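Major capsid protein (Faustovirus, PDB 5J7O) probably forms the icosahedral shell of this large double-stranded DNA virus, assembling as trimers of a double jelly-roll subunit. Local coordinates at residues Val519-Ala531 with Tyr537-Ile549. Residues are numbered along the deposited sequence; the frame is centred on the assembly and turned at random.
Sequences VETETLDTVRVKA and YAQYRAQFYRDYI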
ATOM      1  N   VAL B 519      16.528  -9.340   4.885  1.00 34.97           N
ATOM      2  CA  VAL B 519      17.344  -8.186   5.246  1.00 36.37           C
ATOM      3  C   VAL B 519      18.330  -7.924   4.118  1.00 37.80           C
ATOM      4  O   VAL B 519      19.128  -8.800   3.762  1.00 38.69           O
ATOM      5  CB  VAL B 519      18.075  -8.410   6.579  1.00 36.90           C
ATOM      6  CG1 VAL B 519      18.922  -7.196   6.927  1.00 35.56           C
ATOM      7  CG2 VAL B 519      17.074  -8.702   7.686  1.00 38.42           C
ATOM      8  N   GLU B 520      18.287  -6.715   3.563  1.00 37.83           N
ATOM      9  CA  GLU B 520      19.108  -6.355   2.416  1.00 39.05           C
ATOM     10  C   GLU B 520      20.394  -5.676   2.873  1.00 37.77           C
ATOM     11  O   GLU B 520      20.357  -4.725   3.659  1.00 35.17           O
ATOM     12  CB  GLU B 520      18.334  -5.429   1.477  1.00 42.72           C
ATOM     13  CG  GLU B 520      17.090  -6.054   0.872  1.00 47.54           C
ATOM     14  CD  GLU B 520      16.212  -5.037   0.170  1.00 51.50           C
ATOM     15  OE1 GLU B 520      15.220  -4.583   0.780  1.00 52.79           O
ATOM     16  OE2 GLU B 520      16.519  -4.683  -0.988  1.00 52.53           O
ATOM     17  N   THR B 521      21.525  -6.168   2.374  1.00 40.28           N
ATOM     18  CA  THR B 521      22.832  -5.557   2.596  1.00 40.91           C
ATOM     19  C   THR B 521      23.295  -4.968   1.269  1.00 38.73           C
ATOM     20  O   THR B 521      23.568  -5.710   0.319  1.00 38.77           O
ATOM     21  CB  THR B 521      23.840  -6.574   3.129  1.00 42.86           C
ATOM     22  OG1 THR B 521      23.351  -7.142   4.351  1.00 44.51           O
ATOM     23  CG2 THR B 521      25.184  -5.907   3.389  1.00 43.28           C
ATOM     24  N   GLU B 522      23.375  -3.640   1.205  1.00 37.92           N
ATOM     25  CA  GLU B 522      23.728  -2.968  -0.040  1.00 38.42           C
ATOM     26  C   GLU B 522      25.112  -3.395  -0.513  1.00 37.18           C
ATOM     27  O   GLU B 522      26.044  -3.539   0.282  1.00 36.79           O
ATOM     28  CB  GLU B 522      23.679  -1.450   0.142  1.00 41.08           C
ATOM     29  CG  GLU B 522      22.283  -0.893   0.384  1.00 44.98           C
ATOM     30  CD  GLU B 522      22.281   0.608   0.623  1.00 51.15           C
ATOM     31  OE1 GLU B 522      23.155   1.306   0.065  1.00 52.28           O
ATOM     32  OE2 GLU B 522      21.406   1.088   1.375  1.00 53.15           O
ATOM     33  N   THR B 523      25.237  -3.604  -1.824  1.00 39.18           N
ATOM     34  CA  THR B 523      26.505  -3.979  -2.434  1.00 39.22           C
ATOM     35  C   THR B 523      27.241  -2.800  -3.058  1.00 39.60           C
ATOM     36  O   THR B 523      28.432  -2.928  -3.359  1.00 42.77           O
ATOM     37  CB  THR B 523      26.287  -5.059  -3.504  1.00 39.68           C
ATOM     38  OG1 THR B 523      25.318  -4.606  -4.458  1.00 41.07           O
ATOM     39  CG2 THR B 523      25.800  -6.353  -2.864  1.00 39.31           C
ATOM     40  N   LEU B 524      26.571  -1.670  -3.255  1.00 37.57           N
ATOM     41  CA  LEU B 524      27.188  -0.469  -3.802  1.00 39.13           C
ATOM     42  C   LEU B 524      27.195   0.620  -2.739  1.00 38.54           C
ATOM     43  O   LEU B 524      26.149   0.934  -2.161  1.00 39.28           O
ATOM     44  CB  LEU B 524      26.442   0.017  -5.047  1.00 39.75           C
ATOM     45  CG  LEU B 524      26.489  -0.869  -6.293  1.00 41.26           C
ATOM     46  CD1 LEU B 524      25.490  -0.382  -7.331  1.00 41.69           C
ATOM     47  CD2 LEU B 524      27.891  -0.892  -6.877  1.00 41.94           C
ATOM     48  N   ASP B 525      28.373   1.187  -2.481  1.00 37.38           N
ATOM     49  CA  ASP B 525      28.482   2.321  -1.570  1.00 37.87           C
ATOM     50  C   ASP B 525      28.400   3.647  -2.318  1.00 36.00           C
ATOM     51  O   ASP B 525      27.564   4.496  -1.994  1.00 35.28           O
ATOM     52  CB  ASP B 525      29.793   2.245  -0.778  1.00 40.30           C
ATOM     53  CG  ASP B 525      29.793   1.127   0.245  1.00 42.99           C
ATOM     54  OD1 ASP B 525      28.698   0.732   0.699  1.00 41.97           O
ATOM     55  OD2 ASP B 525      30.890   0.646   0.600  1.00 45.48           O
ATOM     56  N   THR B 526      29.262   3.838  -3.314  1.00 34.39           N
ATOM     57  CA  THR B 526      29.293   5.056  -4.108  1.00 34.06           C
ATOM     58  C   THR B 526      29.358   4.694  -5.585  1.00 35.78           C
ATOM     59  O   THR B 526      29.806   3.607  -5.958  1.00 37.49           O
ATOM     60  CB  THR B 526      30.492   5.949  -3.749  1.00 32.96           C
ATOM     61  OG1 THR B 526      31.698   5.346  -4.234  1.00 32.15           O
ATOM     62  CG2 THR B 526      30.602   6.140  -2.240  1.00 32.97           C
ATOM     63  N   VAL B 527      28.903   5.621  -6.427  1.00 34.79           N
ATOM     64  CA  VAL B 527      28.965   5.462  -7.877  1.00 28.72           C
ATOM     65  C   VAL B 527      29.432   6.777  -8.492  1.00 37.93           C
ATOM     66  O   VAL B 527      29.037   7.858  -8.051  1.00 38.91           O
ATOM     67  CB  VAL B 527      27.607   5.024  -8.469  1.00 28.22           C
ATOM     68  CG1 VAL B 527      27.641   5.049  -9.991  1.00 28.31           C
ATOM     69  CG2 VAL B 527      27.245   3.631  -7.983  1.00 34.75           C
ATOM     70  N   ARG B 528      30.288   6.670  -9.508  1.00 39.13           N
ATOM     71  CA  ARG B 528      30.796   7.812 -10.256  1.00 38.14           C
ATOM     72  C   ARG B 528      30.691   7.507 -11.743  1.00 35.26           C
ATOM     73  O   ARG B 528      30.913   6.369 -12.166  1.00 32.95           O
ATOM     74  CB  ARG B 528      32.251   8.119  -9.866  1.00 40.58           C
ATOM     75  CG  ARG B 528      32.898   9.273 -10.616  1.00 45.18           C
ATOM     76  CD  ARG B 528      34.136   9.755  -9.875  1.00 49.08           C
ATOM     77  NE  ARG B 528      35.366   9.552 -10.634  1.00 52.82           N
ATOM     78  CZ  ARG B 528      36.055  10.529 -11.215  1.00 56.66           C
ATOM     79  NH1 ARG B 528      35.630  11.782 -11.132  1.00 57.72           N
ATOM     80  NH2 ARG B 528      37.166  10.254 -11.885  1.00 58.27           N
ATOM     81  N   VAL B 529      30.337   8.518 -12.531  1.00 35.30           N
ATOM     82  CA  VAL B 529      30.149   8.369 -13.971  1.00 36.28           C
ATOM     83  C   VAL B 529      31.144   9.278 -14.678  1.00 36.35           C
ATOM     84  O   VAL B 529      31.074  10.506 -14.548  1.00 36.72           O
ATOM     85  CB  VAL B 529      28.708   8.690 -14.396  1.00 36.10           C
ATOM     86  CG1 VAL B 529      28.565   8.561 -15.898  1.00 36.55           C
ATOM     87  CG2 VAL B 529      27.729   7.768 -13.681  1.00 34.69           C
ATOM     88  N   LYS B 530      32.060   8.673 -15.433  1.00 39.70           N
ATOM     89  CA  LYS B 530      33.129   9.390 -16.116  1.00 44.14           C
ATOM     90  C   LYS B 530      33.151   8.959 -17.575  1.00 45.47           C
ATOM     91  O   LYS B 530      33.285   7.767 -17.868  1.00 46.83           O
ATOM     92  CB  LYS B 530      34.480   9.114 -15.449  1.00 48.19           C
ATOM     93  CG  LYS B 530      35.669   9.763 -16.129  1.00 52.66           C
ATOM     94  CD  LYS B 530      36.962   9.356 -15.445  1.00 56.71           C
ATOM     95  CE  LYS B 530      38.162  10.038 -16.074  1.00 61.15           C
ATOM     96  NZ  LYS B 530      39.428   9.668 -15.382  1.00 63.80           N
ATOM     97  N   ALA B 531      33.023   9.925 -18.484  1.00 46.81           N
ATOM     98  CA  ALA B 531      32.944   9.638 -19.910  1.00 49.08           C
ATOM     99  C   ALA B 531      33.806  10.626 -20.680  1.00 49.66           C
ATOM    100  O   ALA B 531      33.647  11.840 -20.525  1.00 48.71           O
ATOM    101  CB  ALA B 531      31.496   9.703 -20.407  1.00 50.24           C
ATOM    102  N   TYR B 537      28.879  12.483 -13.367  1.00 41.42           N
ATOM    103  CA  TYR B 537      28.453  12.314 -11.985  1.00 40.30           C
ATOM    104  C   TYR B 537      29.696  12.140 -11.133  1.00 42.03           C
ATOM    105  O   TYR B 537      30.488  11.223 -11.375  1.00 42.92           O
ATOM    106  CB  TYR B 537      27.525  11.106 -11.821  1.00 37.47           C
ATOM    107  CG  TYR B 537      26.083  11.375 -12.165  1.00 36.07           C
ATOM    108  CD1 TYR B 537      25.240  12.007 -11.260  1.00 33.70           C
ATOM    109  CD2 TYR B 537      25.558  10.988 -13.390  1.00 35.77           C
ATOM    110  CE1 TYR B 537      23.917  12.253 -11.568  1.00 33.03           C
ATOM    111  CE2 TYR B 537      24.236  11.229 -13.708  1.00 35.03           C
ATOM    112  CZ  TYR B 537      23.420  11.861 -12.793  1.00 34.70           C
ATOM    113  OH  TYR B 537      22.103  12.103 -13.107  1.00 35.98           O
ATOM    114  N   ALA B 538      29.872  13.013 -10.147  1.00 40.26           N
ATOM    115  CA  ALA B 538      30.948  12.834  -9.188  1.00 40.35           C
ATOM    116  C   ALA B 538      30.676  11.595  -8.336  1.00 38.28           C
ATOM    117  O   ALA B 538      29.638  10.937  -8.453  1.00 37.51           O
ATOM    118  CB  ALA B 538      31.101  14.081  -8.321  1.00 31.60           C
ATOM    119  N   GLN B 539      31.626  11.267  -7.468  1.00 37.09           N
ATOM    120  CA  GLN B 539      31.485  10.110  -6.590  1.00 33.93           C
ATOM    121  C   GLN B 539      30.444  10.428  -5.525  1.00 32.88           C
ATOM    122  O   GLN B 539      30.722  11.141  -4.558  1.00 34.23           O
ATOM    123  CB  GLN B 539      32.828   9.749  -5.967  1.00 32.04           C
ATOM    124  CG  GLN B 539      32.811   8.470  -5.150  1.00 32.33           C
ATOM    125  CD  GLN B 539      34.180   8.111  -4.610  1.00 33.84           C
ATOM    126  OE1 GLN B 539      35.152   8.835  -4.823  1.00 35.86           O
ATOM    127  NE2 GLN B 539      34.265   6.987  -3.908  1.00 33.16           N
ATOM    128  N   TYR B 540      29.234   9.904  -5.703  1.00 31.51           N
ATOM    129  CA  TYR B 540      28.124  10.148  -4.793  1.00 32.31           C
ATOM    130  C   TYR B 540      27.662   8.841  -4.164  1.00 33.09           C
ATOM    131  O   TYR B 540      27.806   7.766  -4.753  1.00 33.34           O
ATOM    132  CB  TYR B 540      26.946  10.810  -5.520  1.00 33.76           C
ATOM    133  CG  TYR B 540      27.261  12.170  -6.097  1.00 36.60           C
ATOM    134  CD1 TYR B 540      28.119  13.043  -5.441  1.00 37.98           C
ATOM    135  CD2 TYR B 540      26.705  12.579  -7.303  1.00 37.46           C
ATOM    136  CE1 TYR B 540      28.412  14.287  -5.967  1.00 37.75           C
ATOM    137  CE2 TYR B 540      26.993  13.821  -7.838  1.00 36.73           C
ATOM    138  CZ  TYR B 540      27.846  14.671  -7.165  1.00 36.83           C
ATOM    139  OH  TYR B 540      28.134  15.907  -7.695  1.00 36.37           O
ATOM    140  N   ARG B 541      27.094   8.946  -2.964  1.00 30.29           N
ATOM    141  CA  ARG B 541      26.574   7.776  -2.271  1.00 29.75           C
ATOM    142  C   ARG B 541      25.471   7.113  -3.090  1.00 32.17           C
ATOM    143  O   ARG B 541      24.782   7.757  -3.887  1.00 32.73           O
ATOM    144  CB  ARG B 541      26.043   8.169  -0.891  1.00 28.56           C
ATOM    145  CG  ARG B 541      27.102   8.712   0.056  1.00 30.71           C
ATOM    146  CD  ARG B 541      26.481   9.211   1.352  1.00 34.08           C
ATOM    147  NE  ARG B 541      25.830   8.139   2.100  1.00 37.89           N
ATOM    148  CZ  ARG B 541      26.430   7.403   3.031  1.00 41.37           C
ATOM    149  NH1 ARG B 541      27.701   7.620   3.335  1.00 44.88           N
ATOM    150  NH2 ARG B 541      25.757   6.450   3.655  1.00 40.12           N
ATOM    151  N   ALA B 542      25.310   5.802  -2.883  1.00 33.02           N
ATOM    152  CA  ALA B 542      24.381   5.027  -3.699  1.00 33.93           C
ATOM    153  C   ALA B 542      22.939   5.476  -3.503  1.00 34.37           C
ATOM    154  O   ALA B 542      22.114   5.314  -4.408  1.00 33.70           O
ATOM    155  CB  ALA B 542      24.522   3.541  -3.383  1.00 34.90           C
ATOM    156  N   GLN B 543      22.616   6.044  -2.338  1.00 34.90           N
ATOM    157  CA  GLN B 543      21.253   6.504  -2.098  1.00 35.46           C
ATOM    158  C   GLN B 543      20.886   7.705  -2.961  1.00 36.32           C
ATOM    159  O   GLN B 543      19.695   7.958  -3.170  1.00 36.29           O
ATOM    160  CB  GLN B 543      21.061   6.848  -0.621  1.00 37.42           C
ATOM    161  CG  GLN B 543      21.917   8.003  -0.148  1.00 39.14           C
ATOM    162  CD  GLN B 543      21.736   8.302   1.326  1.00 42.24           C
ATOM    163  OE1 GLN B 543      22.707   8.369   2.077  1.00 44.06           O
ATOM    164  NE2 GLN B 543      20.491   8.493   1.746  1.00 43.47           N
ATOM    165  N   PHE B 544      21.877   8.450  -3.458  1.00 36.67           N
ATOM    166  CA  PHE B 544      21.588   9.544  -4.379  1.00 34.69           C
ATOM    167  C   PHE B 544      20.952   9.022  -5.662  1.00 33.15           C
ATOM    168  O   PHE B 544      19.993   9.612  -6.174  1.00 31.99           O
ATOM    169  CB  PHE B 544      22.869  10.321  -4.689  1.00 33.97           C
ATOM    170  CG  PHE B 544      22.661  11.521  -5.574  1.00 33.37           C
ATOM    171  CD1 PHE B 544      22.305  12.745  -5.031  1.00 33.60           C
ATOM    172  CD2 PHE B 544      22.839  11.429  -6.946  1.00 32.95           C
ATOM    173  CE1 PHE B 544      22.118  13.851  -5.840  1.00 33.53           C
ATOM    174  CE2 PHE B 544      22.653  12.532  -7.760  1.00 33.67           C
ATOM    175  CZ  PHE B 544      22.292  13.745  -7.206  1.00 33.42           C
ATOM    176  N   TYR B 545      21.465   7.909  -6.187  1.00 35.09           N
ATOM    177  CA  TYR B 545      20.924   7.332  -7.411  1.00 36.63           C
ATOM    178  C   TYR B 545      19.710   6.447  -7.165  1.00 34.93           C
ATOM    179  O   TYR B 545      18.896   6.270  -8.078  1.00 36.24           O
ATOM    180  CB  TYR B 545      21.996   6.517  -8.135  1.00 37.80           C
ATOM    181  CG  TYR B 545      23.261   7.285  -8.436  1.00 38.80           C
ATOM    182  CD1 TYR B 545      23.315   8.189  -9.490  1.00 38.45           C
ATOM    183  CD2 TYR B 545      24.405   7.100  -7.672  1.00 38.47           C
ATOM    184  CE1 TYR B 545      24.472   8.887  -9.772  1.00 36.23           C
ATOM    185  CE2 TYR B 545      25.565   7.796  -7.944  1.00 38.39           C
ATOM    186  CZ  TYR B 545      25.593   8.687  -8.995  1.00 36.87           C
ATOM    187  OH  TYR B 545      26.750   9.379  -9.267  1.00 36.97           O
ATOM    188  N   ARG B 546      19.572   5.882  -5.968  1.00 33.13           N
ATOM    189  CA  ARG B 546      18.437   5.016  -5.681  1.00 33.95           C
ATOM    190  C   ARG B 546      17.216   5.793  -5.211  1.00 33.47           C
ATOM    191  O   ARG B 546      16.093   5.495  -5.630  1.00 31.72           O
ATOM    192  CB  ARG B 546      18.813   3.978  -4.623  1.00 33.97           C
ATOM    193  CG  ARG B 546      17.662   3.067  -4.227  1.00 32.72           C
ATOM    194  CD  ARG B 546      17.985   2.328  -2.948  1.00 33.19           C
ATOM    195  NE  ARG B 546      18.132   3.244  -1.823  1.00 32.26           N
ATOM    196  CZ  ARG B 546      18.966   3.049  -0.807  1.00 32.16           C
ATOM    197  NH1 ARG B 546      19.742   1.975  -0.785  1.00 32.86           N
ATOM    198  NH2 ARG B 546      19.033   3.934   0.177  1.00 33.04           N
ATOM    199  N   ASP B 547      17.412   6.788  -4.347  1.00 34.78           N
ATOM    200  CA  ASP B 547      16.306   7.492  -3.713  1.00 36.34           C
ATOM    201  C   ASP B 547      16.059   8.879  -4.292  1.00 35.86           C
ATOM    202  O   ASP B 547      14.913   9.219  -4.598  1.00 36.36           O
ATOM    203  CB  ASP B 547      16.552   7.594  -2.202  1.00 38.49           C
ATOM    204  CG  ASP B 547      16.757   6.240  -1.556  1.00 41.52           C
ATOM    205  OD1 ASP B 547      16.227   5.243  -2.086  1.00 41.15           O
ATOM    206  OD2 ASP B 547      17.451   6.174  -0.520  1.00 45.26           O
ATOM    207  N   TYR B 548      17.103   9.694  -4.456  1.00 34.10           N
ATOM    208  CA  TYR B 548      16.876  11.082  -4.847  1.00 33.32           C
ATOM    209  C   TYR B 548      16.475  11.197  -6.314  1.00 32.31           C
ATOM    210  O   TYR B 548      15.471  11.841  -6.641  1.00 32.17           O
ATOM    211  CB  TYR B 548      18.111  11.937  -4.574  1.00 32.77           C
ATOM    212  CG  TYR B 548      17.906  13.352  -5.050  1.00 34.24           C
ATOM    213  CD1 TYR B 548      18.621  13.860  -6.126  1.00 35.21           C
ATOM    214  CD2 TYR B 548      16.956  14.166  -4.449  1.00 35.04           C
ATOM    215  CE1 TYR B 548      18.415  15.153  -6.570  1.00 35.22           C
ATOM    216  CE2 TYR B 548      16.742  15.454  -4.887  1.00 35.08           C
ATOM    217  CZ  TYR B 548      17.474  15.944  -5.945  1.00 35.63           C
ATOM    218  OH  TYR B 548      17.260  17.231  -6.380  1.00 37.95           O
ATOM    219  N   ILE B 549      17.261  10.601  -7.215  1.00 30.50           N
ATOM    220  CA  ILE B 549      16.989  10.750  -8.648  1.00 32.29           C
ATOM    221  C   ILE B 549      15.618  10.204  -9.035  1.00 32.70           C
ATOM    222  O   ILE B 549      14.869  10.916  -9.723  1.00 33.05           O
ATOM    223  CB  ILE B 549      18.134  10.136  -9.472  1.00 32.65           C
ATOM    224  CG1 ILE B 549      19.377  11.027  -9.402  1.00 34.28           C
ATOM    225  CG2 ILE B 549      17.704   9.924 -10.918  1.00 30.45           C
ATOM    226  CD1 ILE B 549      20.536  10.530 -10.242  1.00 35.48           C
TER
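An antiparallel beta hairpin of the double jelly-roll joins Val-527 and Val-529 to Tyr-540 and Tyr-537. Val-527 N bonds to Tyr-540 O at 2.9 Å, and Val-529 N to Tyr-537 O at 2.9 Å. Tyr-540 N and Tyr-537 N return bonds to Val-527 O and Val-529 O. The register slips by one residue between the two pairs, a beta bulge. Val-527 O takes a second bond, from Tyr-545 OH at 3.0 Å. The hydroxyl and Tyr-540 N reach this oxygen from opposite faces of its carbonyl plane, and the tyrosine ring meets it edge-on. Val-527 CB lies 3.5 Å from Tyr-545 CE2, so Tyr-545 holds Val-527 by both a polar and an apolar contact. The extended Gln-539 side chain, CG anti to its own N (chi1 -174°), brings NE2 within 3.1 Å of Thr-526 OG1, which also bonds to Thr-597. Ala-542 N donates to Asp-525 O. Farther along, Arg-546 NH1 forms a salt bridge with Glu-522 OE2 at 2.9 Å, from above the carboxylate plane. NE and NH2 of Arg-546 grip Asp-547 side-on, the other part of this salt-bridge network, which should fix the guanidinium. Helix segment 542-549 runs nearly perpendicular to strand 526-531 (86°). Strand 592-597 pairs with the strand's other edge, Leu-567 of strand 567-570 packs on Val-527 and Tyr-545, and Tyr-395 of a second subunit meets Tyr-540 edge-to-face.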